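Local coordinates for protein ABC transporter (Thermotoga maritima, PDB 1JI0) that binds ATP and probably hydrolyses it to drive the import of branched-chain amino acids across the cell membrane, at residues A[68-73]-A[79-84]; A[165-170]-A[177-182]; A[217-222]-A[229-234]. All blocks are in the same frame, centred on the assembly; numbering follows the deposited sequence.

Contact 1. Residues A[68-73]-A[79-84]; sequences QDITNK and NRMGIA
Met81, present as selenomethionine, reaches across to Gln68, Ile70 and Lys73 and gives the largest share of the buried surface. From CB the chain runs toward strand 68-69, CG anti to the carbonyl carbon (chi1 -69°) and the next bond extended. SE then lies 3.7 Å from Ile70 CG2, with Lys73 CD more loosely beside it at 4.4 Å. The turn about the CG-SE bond (chi3 91°) brings CE toward the amide of Gln68, whose extended chain crosses that of Met81 nearly at a right angle. CE is 3.6 Å from Gln68 CD; its still shorter approach to NE2 is doubtful.

The contact ties the antiparallel beta subdomain of the ABC ATPase, through strand 68-69, to the edge of its mixed core sheet, where Gly82 ends helix 75-80 in a Schellman motif just before strand 83-86. Deeper in, Ile70 and Ile83 meet tip to tip, CD1 to CD1 at 3.9 Å, while Phe65 packs on both and Ile78 on Ile83. Ile70 also opens a type II turn to Lys73. Beside it an Asx turn forms, Asp69 OD1 accepting from Thr71 N at 2.8 Å and from Thr71 OG1 at 2.7 Å.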
loop_
_atom_site.group_PDB
_atom_site.type_symbol
_atom_site.label_atom_id
_atom_site.label_comp_id
_atom_site.label_asym_id
_atom_site.label_seq_id
_atom_site.Cartn_x
_atom_site.Cartn_y
_atom_site.Cartn_z
ATOM N N GLN A 68 -5.747 -16.488 -8.777
ATOM C CA GLN A 68 -6.702 -17.157 -7.902
ATOM C C GLN A 68 -7.761 -16.226 -7.313
ATOM O O GLN A 68 -7.444 -15.161 -6.774
ATOM C CB GLN A 68 -5.963 -17.863 -6.765
ATOM C CG GLN A 68 -6.891 -18.602 -5.810
ATOM C CD GLN A 68 -6.143 -19.354 -4.724
ATOM O OE1 GLN A 68 -6.746 -20.046 -3.907
ATOM N NE2 GLN A 68 -4.821 -19.223 -4.714
ATOM N N ASP A 69 -9.023 -16.637 -7.419
ATOM C CA ASP A 69 -10.142 -15.863 -6.887
ATOM C C ASP A 69 -10.069 -15.950 -5.367
ATOM O O ASP A 69 -10.217 -17.031 -4.801
ATOM C CB ASP A 69 -11.474 -16.452 -7.365
ATOM C CG ASP A 69 -12.665 -15.602 -6.969
ATOM O OD1 ASP A 69 -12.649 -15.023 -5.860
ATOM O OD2 ASP A 69 -13.628 -15.516 -7.759
ATOM N N ILE A 70 -9.820 -14.819 -4.710
ATOM C CA ILE A 70 -9.726 -14.784 -3.254
ATOM C C ILE A 70 -10.835 -13.903 -2.701
ATOM O O ILE A 70 -10.769 -13.454 -1.561
ATOM C CB ILE A 70 -8.370 -14.207 -2.768
ATOM C CG1 ILE A 70 -8.140 -12.824 -3.392
ATOM C CG2 ILE A 70 -7.238 -15.158 -3.113
ATOM C CD1 ILE A 70 -7.024 -12.049 -2.739
ATOM N N THR A 71 -11.838 -13.645 -3.532
ATOM C CA THR A 71 -12.969 -12.817 -3.156
ATOM C C THR A 71 -13.630 -13.313 -1.878
ATOM O O THR A 71 -14.103 -14.449 -1.807
ATOM C CB THR A 71 -14.026 -12.799 -4.259
ATOM O OG1 THR A 71 -13.400 -12.505 -5.509
ATOM C CG2 THR A 71 -15.077 -11.744 -3.972
ATOM N N ASN A 72 -13.648 -12.448 -0.869
ATOM C CA ASN A 72 -14.258 -12.745 0.421
ATOM C C ASN A 72 -13.601 -13.839 1.257
ATOM O O ASN A 72 -14.223 -14.391 2.163
ATOM C CB ASN A 72 -15.748 -13.047 0.233
ATOM C CG ASN A 72 -16.529 -11.820 -0.174
ATOM O OD1 ASN A 72 -16.375 -10.756 0.429
ATOM N ND2 ASN A 72 -17.369 -11.952 -1.197
ATOM N N LYS A 73 -12.342 -14.153 0.970
ATOM C CA LYS A 73 -11.649 -15.156 1.764
ATOM C C LYS A 73 -11.310 -14.519 3.101
ATOM O O LYS A 73 -11.331 -13.296 3.232
ATOM C CB LYS A 73 -10.360 -15.611 1.079
ATOM C CG LYS A 73 -10.559 -16.611 -0.053
ATOM C CD LYS A 73 -9.224 -17.200 -0.492
ATOM C CE LYS A 73 -9.416 -18.270 -1.560
ATOM N NZ LYS A 73 -10.286 -19.392 -1.094
ATOM N N ASN A 79 -3.683 -12.766 4.151
ATOM C CA ASN A 79 -2.413 -12.262 4.642
ATOM C C ASN A 79 -1.341 -13.327 4.467
ATOM O O ASN A 79 -0.231 -13.042 4.018
ATOM C CB ASN A 79 -2.513 -11.897 6.119
ATOM C CG ASN A 79 -1.185 -11.455 6.692
ATOM O OD1 ASN A 79 -0.680 -10.376 6.369
ATOM N ND2 ASN A 79 -0.598 -12.294 7.540
ATOM N N ARG A 80 -1.687 -14.559 4.831
ATOM C CA ARG A 80 -0.752 -15.660 4.703
ATOM C C ARG A 80 -0.378 -15.930 3.259
ATOM O O ARG A 80 0.708 -16.424 2.972
HETATM N N MSE A 81 -1.279 -15.598 2.341
HETATM C CA MSE A 81 -1.021 -15.816 0.925
HETATM C C MSE A 81 0.053 -14.888 0.379
HETATM O O MSE A 81 0.610 -15.138 -0.689
HETATM C CB MSE A 81 -2.307 -15.645 0.127
HETATM C CG MSE A 81 -3.304 -16.749 0.402
HETATM SE SE MSE A 81 -4.868 -16.576 -0.667
HETATM C CE MSE A 81 -4.300 -17.651 -2.176
ATOM N N GLY A 82 0.338 -13.811 1.097
ATOM C CA GLY A 82 1.375 -12.912 0.626
ATOM C C GLY A 82 0.972 -11.470 0.420
ATOM O O GLY A 82 1.778 -10.674 -0.069
ATOM N N ILE A 83 -0.260 -11.121 0.775
ATOM C CA ILE A 83 -0.715 -9.744 0.638
ATOM C C ILE A 83 -0.532 -8.998 1.956
ATOM O O ILE A 83 -1.233 -9.266 2.929
ATOM C CB ILE A 83 -2.203 -9.663 0.226
ATOM C CG1 ILE A 83 -2.378 -10.200 -1.193
ATOM C CG2 ILE A 83 -2.692 -8.212 0.294
ATOM C CD1 ILE A 83 -3.780 -10.051 -1.731
ATOM N N ALA A 84 0.419 -8.065 1.976
ATOM C CA ALA A 84 0.705 -7.262 3.159
ATOM C C ALA A 84 0.036 -5.895 3.056
ATOM O O ALA A 84 0.056 -5.263 1.995
ATOM C CB ALA A 84 2.206 -7.083 3.319
#

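Contact 2. Residues A[165-170]-A[177-182]; sequences EPSLGL and EVFEVI. With ATP (adenosine-5'-triphosphate), chain B.
Pro166, Ser167 and Leu170 pack against Val178, Phe179 and Ile182 where the chain leaves the Walker B strand 160-164 and runs through the segment that corresponds to the D-loop of ABC ATPases. Two overlapping turns, type I from Glu165 to Leu168 and type II from Ser167 to Leu170, fold it back against its own following helix, 172-187.

The apolar contacts centre on Val178, whose two methyls are divided between partners. CG1, anti to the backbone N (chi1 165°), meets Pro166 CB at 3.8 Å. CG2 is pressed to 3.5 Å from Leu170 CD1, closer than carbons usually pack, the two side chains crossing at about a right angle. One helical turn further on, Ile182 CD1 adds a looser touch to Pro166 CB at 4.3 Å. Leu194, on strand 192-196, lies against both Pro166 and Phe179 and so joins the contact to the core sheet.

A polar atom meets a ring at Ser167. Its OG is 4.0 Å from both CZ and CE2 of Phe179, approaching the ring obliquely, and is hydrogen-bonded to Glu196 OE2. That bond anchors the turn to strand 192-196, while Leu168 O is hydrogen-bonded to Arg90 NH2.

Toward the nucleotide the segment presents Glu165, whose CB points away from the helix. The side chain bends at chi2 (-138°), leaving OE2 3.2 Å from each of the gamma-phosphate oxygens O1G and O2G of ATP.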
loop_
_atom_site.group_PDB
_atom_site.type_symbol
_atom_site.label_atom_id
_atom_site.label_comp_id
_atom_site.label_asym_id
_atom_site.label_seq_id
_atom_site.Cartn_x
_atom_site.Cartn_y
_atom_site.Cartn_z
ATOM N N GLU A 165 -2.336 5.658 2.349
ATOM C CA GLU A 165 -1.867 7.000 2.669
ATOM C C GLU A 165 -0.616 7.013 3.531
ATOM O O GLU A 165 -0.623 7.534 4.640
ATOM C CB GLU A 165 -2.980 7.788 3.348
ATOM C CG GLU A 165 -4.289 7.676 2.603
ATOM C CD GLU A 165 -5.017 8.981 2.525
ATOM O OE1 GLU A 165 -4.355 10.002 2.246
ATOM O OE2 GLU A 165 -6.248 8.994 2.735
ATOM N N PRO A 166 0.486 6.456 3.011
ATOM C CA PRO A 166 1.785 6.375 3.690
ATOM C C PRO A 166 2.361 7.740 4.087
ATOM O O PRO A 166 3.158 7.830 5.024
ATOM C CB PRO A 166 2.683 5.689 2.659
ATOM C CG PRO A 166 1.722 4.979 1.755
ATOM C CD PRO A 166 0.576 5.925 1.642
ATOM N N SER A 167 1.964 8.797 3.381
ATOM C CA SER A 167 2.498 10.125 3.672
ATOM C C SER A 167 1.552 11.056 4.413
ATOM O O SER A 167 1.885 12.223 4.640
ATOM C CB SER A 167 2.925 10.808 2.372
ATOM O OG SER A 167 1.780 11.173 1.627
ATOM N N LEU A 168 0.386 10.555 4.797
ATOM C CA LEU A 168 -0.602 11.375 5.498
ATOM C C LEU A 168 -0.044 12.069 6.734
ATOM O O LEU A 168 0.557 11.425 7.591
ATOM C CB LEU A 168 -1.810 10.523 5.910
ATOM C CG LEU A 168 -2.976 11.263 6.577
ATOM C CD1 LEU A 168 -3.480 12.377 5.666
ATOM C CD2 LEU A 168 -4.100 10.280 6.881
ATOM N N GLY A 169 -0.253 13.383 6.804
ATOM C CA GLY A 169 0.193 14.177 7.939
ATOM C C GLY A 169 1.681 14.340 8.183
ATOM O O GLY A 169 2.080 14.876 9.221
ATOM N N LEU A 170 2.518 13.899 7.255
ATOM C CA LEU A 170 3.950 14.028 7.460
ATOM C C LEU A 170 4.513 15.348 6.941
ATOM O O LEU A 170 3.901 16.017 6.102
ATOM C CB LEU A 170 4.689 12.867 6.800
ATOM C CG LEU A 170 4.429 11.468 7.373
ATOM C CD1 LEU A 170 5.314 10.461 6.651
ATOM C CD2 LEU A 170 4.727 11.453 8.873
ATOM N N GLU A 177 10.673 11.625 1.576
ATOM C CA GLU A 177 11.434 10.422 1.881
ATOM C C GLU A 177 10.560 9.164 1.795
ATOM O O GLU A 177 11.020 8.108 1.374
ATOM C CB GLU A 177 12.102 10.565 3.256
ATOM C CG GLU A 177 13.077 11.745 3.291
ATOM C CD GLU A 177 13.810 11.901 4.619
ATOM O OE1 GLU A 177 13.155 11.802 5.680
ATOM O OE2 GLU A 177 15.040 12.144 4.596
ATOM N N VAL A 178 9.297 9.289 2.175
ATOM C CA VAL A 178 8.359 8.174 2.085
ATOM C C VAL A 178 8.282 7.688 0.636
ATOM O O VAL A 178 8.442 6.494 0.355
ATOM C CB VAL A 178 6.943 8.608 2.530
ATOM C CG1 VAL A 178 5.906 7.582 2.091
ATOM C CG2 VAL A 178 6.910 8.783 4.035
ATOM N N PHE A 179 8.048 8.620 -0.287
ATOM C CA PHE A 179 7.932 8.267 -1.698
ATOM C C PHE A 179 9.215 7.751 -2.310
ATOM O O PHE A 179 9.189 6.915 -3.207
ATOM C CB PHE A 179 7.391 9.457 -2.497
ATOM C CG PHE A 179 5.918 9.673 -2.313
ATOM C CD1 PHE A 179 5.017 8.645 -2.590
ATOM C CD2 PHE A 179 5.431 10.885 -1.842
ATOM C CE1 PHE A 179 3.650 8.823 -2.397
ATOM C CE2 PHE A 179 4.073 11.078 -1.644
ATOM C CZ PHE A 179 3.175 10.042 -1.922
ATOM N N GLU A 180 10.348 8.244 -1.829
ATOM C CA GLU A 180 11.629 7.779 -2.340
ATOM C C GLU A 180 11.859 6.334 -1.885
ATOM O O GLU A 180 12.354 5.508 -2.642
ATOM C CB GLU A 180 12.743 8.706 -1.839
ATOM C CG GLU A 180 14.115 8.095 -1.800
ATOM C CD GLU A 180 15.179 9.104 -1.385
ATOM O OE1 GLU A 180 14.938 9.870 -0.420
ATOM O OE2 GLU A 180 16.255 9.123 -2.021
ATOM N N VAL A 181 11.481 6.023 -0.650
ATOM C CA VAL A 181 11.651 4.665 -0.135
ATOM C C VAL A 181 10.723 3.700 -0.886
ATOM O O VAL A 181 11.090 2.562 -1.185
ATOM C CB VAL A 181 11.388 4.617 1.402
ATOM C CG1 VAL A 181 10.145 3.809 1.725
ATOM C CG2 VAL A 181 12.605 4.019 2.102
ATOM N N ILE A 182 9.525 4.167 -1.207
ATOM C CA ILE A 182 8.570 3.353 -1.953
ATOM C C ILE A 182 9.204 2.979 -3.299
ATOM O O ILE A 182 9.056 1.856 -3.788
ATOM C CB ILE A 182 7.242 4.135 -2.149
ATOM C CG1 ILE A 182 6.476 4.153 -0.821
ATOM C CG2 ILE A 182 6.400 3.515 -3.262
ATOM C CD1 ILE A 182 5.255 5.059 -0.785
HETATM P PG ATP B . -9.184 7.049 3.903
HETATM O O1G ATP B . -8.724 8.254 4.618
HETATM O O2G ATP B . -8.202 6.472 2.960
HETATM O O3G ATP B . -9.913 6.077 4.794
HETATM P PB ATP B . -11.072 6.895 1.651
HETATM O O1B ATP B . -11.382 7.912 0.597
HETATM O O2B ATP B . -10.314 5.716 1.272
HETATM O O3B ATP B . -10.290 7.634 2.877
HETATM P PA ATP B . -13.266 5.245 2.697
HETATM O O1A ATP B . -12.580 4.504 3.765
HETATM O O2A ATP B . -13.708 4.487 1.498
HETATM O O3A ATP B . -12.422 6.552 2.321
HETATM O "O5'" ATP B . -14.497 5.964 3.337
HETATM C "C5'" ATP B . -15.350 6.806 2.556
HETATM C "C4'" ATP B . -16.665 6.169 2.286
HETATM O "O4'" ATP B . -17.350 6.038 3.564
HETATM C "C3'" ATP B . -17.565 7.041 1.447
HETATM O "O3'" ATP B . -18.138 6.257 0.382
HETATM C "C2'" ATP B . -18.584 7.553 2.424
HETATM O "O2'" ATP B . -19.857 7.829 1.850
HETATM C "C1'" ATP B . -18.731 6.348 3.369
HETATM N N9 ATP B . -19.379 6.610 4.710
HETATM C C8 ATP B . -19.045 6.066 5.934
HETATM N N7 ATP B . -19.779 6.456 6.939
HETATM C C5 ATP B . -20.678 7.328 6.342
HETATM C C6 ATP B . -21.758 8.103 6.866
HETATM N N6 ATP B . -22.058 8.065 8.153
HETATM N N1 ATP B . -22.481 8.887 6.019
HETATM C C2 ATP B . -22.164 8.914 4.717
HETATM N N3 ATP B . -21.176 8.236 4.093
HETATM C C4 ATP B . -20.454 7.443 4.983
#

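Contact 3. Residues A[217-222]-A[229-234]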
loop_
_atom_site.group_PDB
_atom_site.type_symbol
_atom_site.label_atom_id
_atom_site.label_comp_id
_atom_site.label_asym_id
_atom_site.label_seq_id
_atom_site.Cartn_x
_atom_site.Cartn_y
_atom_site.Cartn_z
ATOM N N ILE A 217 -14.185 4.609 -10.903
ATOM C CA ILE A 217 -12.953 5.053 -11.547
ATOM C C ILE A 217 -13.364 5.943 -12.718
ATOM O O ILE A 217 -14.053 5.489 -13.625
ATOM C CB ILE A 217 -12.127 3.856 -12.087
ATOM C CG1 ILE A 217 -11.835 2.864 -10.959
ATOM C CG2 ILE A 217 -10.812 4.352 -12.683
ATOM C CD1 ILE A 217 -11.130 3.464 -9.772
ATOM N N VAL A 218 -12.959 7.208 -12.700
ATOM C CA VAL A 218 -13.325 8.114 -13.781
ATOM C C VAL A 218 -12.210 8.255 -14.808
ATOM O O VAL A 218 -12.431 8.744 -15.914
ATOM C CB VAL A 218 -13.691 9.513 -13.232
ATOM C CG1 VAL A 218 -14.890 9.398 -12.302
ATOM C CG2 VAL A 218 -12.513 10.112 -12.479
ATOM N N LEU A 219 -11.011 7.815 -14.440
ATOM C CA LEU A 219 -9.862 7.916 -15.324
ATOM C C LEU A 219 -8.754 6.999 -14.832
ATOM O O LEU A 219 -8.590 6.804 -13.626
ATOM C CB LEU A 219 -9.358 9.361 -15.337
ATOM C CG LEU A 219 -8.209 9.752 -16.268
ATOM C CD1 LEU A 219 -8.617 9.536 -17.707
ATOM C CD2 LEU A 219 -7.853 11.216 -16.046
ATOM N N GLU A 220 -8.000 6.432 -15.764
ATOM C CA GLU A 220 -6.884 5.571 -15.402
ATOM C C GLU A 220 -5.856 5.691 -16.515
ATOM O O GLU A 220 -6.175 6.163 -17.612
ATOM C CB GLU A 220 -7.336 4.112 -15.247
ATOM C CG GLU A 220 -7.824 3.474 -16.531
ATOM C CD GLU A 220 -8.091 1.989 -16.390
ATOM O OE1 GLU A 220 -9.198 1.612 -15.943
ATOM O OE2 GLU A 220 -7.187 1.195 -16.717
ATOM N N GLY A 221 -4.620 5.295 -16.230
ATOM C CA GLY A 221 -3.589 5.357 -17.248
ATOM C C GLY A 221 -2.195 5.509 -16.695
ATOM O O GLY A 221 -2.013 5.657 -15.494
ATOM N N LYS A 222 -1.209 5.454 -17.583
ATOM C CA LYS A 222 0.191 5.620 -17.217
ATOM C C LYS A 222 0.291 6.861 -16.334
ATOM O O LYS A 222 -0.306 7.897 -16.637
ATOM C CB LYS A 222 1.026 5.793 -18.492
ATOM C CG LYS A 222 2.503 6.035 -18.262
ATOM C CD LYS A 222 3.250 6.062 -19.593
ATOM C CE LYS A 222 4.736 6.305 -19.391
ATOM N NZ LYS A 222 5.452 6.340 -20.702
ATOM N N ASN A 229 -2.781 15.312 -17.676
ATOM C CA ASN A 229 -4.197 15.410 -17.983
ATOM C C ASN A 229 -4.749 16.653 -17.302
ATOM O O ASN A 229 -4.569 16.843 -16.101
ATOM C CB ASN A 229 -4.938 14.168 -17.503
ATOM C CG ASN A 229 -6.431 14.251 -17.758
ATOM O OD1 ASN A 229 -7.192 14.726 -16.916
ATOM N ND2 ASN A 229 -6.851 13.804 -18.935
ATOM N N GLU A 230 -5.417 17.498 -18.080
ATOM C CA GLU A 230 -5.963 18.750 -17.568
ATOM C C GLU A 230 -6.935 18.581 -16.411
ATOM O O GLU A 230 -6.940 19.395 -15.484
ATOM C CB GLU A 230 -6.630 19.531 -18.705
ATOM C CG GLU A 230 -6.842 21.011 -18.402
ATOM C CD GLU A 230 -5.539 21.741 -18.082
ATOM O OE1 GLU A 230 -4.572 21.621 -18.871
ATOM O OE2 GLU A 230 -5.482 22.439 -17.042
HETATM N N MSE A 231 -7.748 17.528 -16.449
HETATM C CA MSE A 231 -8.720 17.273 -15.385
HETATM C C MSE A 231 -8.019 16.922 -14.082
HETATM O O MSE A 231 -8.401 17.399 -13.014
HETATM C CB MSE A 231 -9.666 16.130 -15.778
HETATM C CG MSE A 231 -10.743 15.798 -14.731
HETATM SE SE MSE A 231 -10.183 14.644 -13.243
HETATM C CE MSE A 231 -10.661 12.923 -13.992
ATOM N N VAL A 232 -6.998 16.075 -14.168
ATOM C CA VAL A 232 -6.250 15.690 -12.976
ATOM C C VAL A 232 -5.561 16.926 -12.394
ATOM O O VAL A 232 -5.692 17.221 -11.206
ATOM C CB VAL A 232 -5.184 14.618 -13.295
ATOM C CG1 VAL A 232 -4.348 14.331 -12.051
ATOM C CG2 VAL A 232 -5.863 13.325 -13.787
ATOM N N ARG A 233 -4.839 17.654 -13.241
ATOM C CA ARG A 233 -4.120 18.854 -12.811
ATOM C C ARG A 233 -5.007 19.860 -12.083
ATOM O O ARG A 233 -4.666 20.324 -10.998
ATOM C CB ARG A 233 -3.451 19.509 -14.024
ATOM C CG ARG A 233 -2.413 18.601 -14.664
ATOM C CD ARG A 233 -1.902 19.133 -15.977
ATOM N NE ARG A 233 -1.041 20.298 -15.812
ATOM C CZ ARG A 233 0.278 20.241 -15.661
ATOM N NH1 ARG A 233 0.905 19.072 -15.653
ATOM N NH2 ARG A 233 0.969 21.360 -15.529
ATOM N N LYS A 234 -6.155 20.184 -12.665
ATOM C CA LYS A 234 -7.061 21.149 -12.055
ATOM C C LYS A 234 -7.801 20.609 -10.838
ATOM O O LYS A 234 -7.934 21.298 -9.827
ATOM C CB LYS A 234 -8.069 21.644 -13.099
ATOM C CG LYS A 234 -7.449 22.512 -14.190
ATOM C CD LYS A 234 -8.384 22.719 -15.386
ATOM C CE LYS A 234 -9.758 23.228 -14.967
ATOM N NZ LYS A 234 -9.686 24.503 -14.199
#
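Strand 216-222, an outermost strand of the mixed core sheet, is covered here by the first turn of helix 230-236, with Leu219 meeting Asn229, Met231 and Val232. The strand and helix segments run across one another at 109°, their axes 10.7 Å apart at the closest.

Leu219 points from the strand to the helix, CG anti to its backbone N (chi1 -176°), which carries CD2 into the start of the helix. This single methyl serves three partners. It touches Val232 CG2 at 3.7 Å, and it sits above the plane of the Asn229 amide, 3.7 Å from OD1 with CG and ND2 only slightly farther. The third partner is Met231, a selenomethionine, whose CE lies 3.9 Å from Leu219 CD2.

Met231 leaves the helix with CG anti to N, then turns about both CB-CG and CG-SE, so that its chain is kinked and CE comes between Val218 and Leu219. There CE also meets Val218 CG2 at 3.7 Å, the two side chains crossing at about a right angle. That neighbouring strand residues both point to the helix fits a classic beta bulge: Val218 and Leu219 are both hydrogen-bonded to Val211 of the adjoining antiparallel strand 208-213, and Val218 departs from extended backbone angles.

Asn229 has a second task as the N-cap of the helix. Its OD1 accepts from Val232 N at 3.1 Å, in the carbonyl plane and on a lone pair, and from Met231 N at 2.9 Å in a weak, more bent bond. The capping carbonyl is thereby fixed in rotation, and its amide is held flat beneath the Leu219 methyl.

Overall arrangement
The three contacts follow one another along the chain without touching, and each joins neighbouring elements of a single ABC ATPase fold. Contact 2 is the one that reaches the nucleotide, through Glu165; the side chain of its Pro166 is about 9 Å from that of the Walker A residue Lys45. Contact 1 lies on the other side of the chain's centre from contact 2, with about 25 Å between their centres, at the junction of the beta subdomain and the core. Contacts 1 and 3 involve the two outermost strands of the mixed sheet, 83-86 and 216-222, and their centres are about 29 Å apart. In contact 3, the side chain of Val218 remains about 13 Å from the ATP.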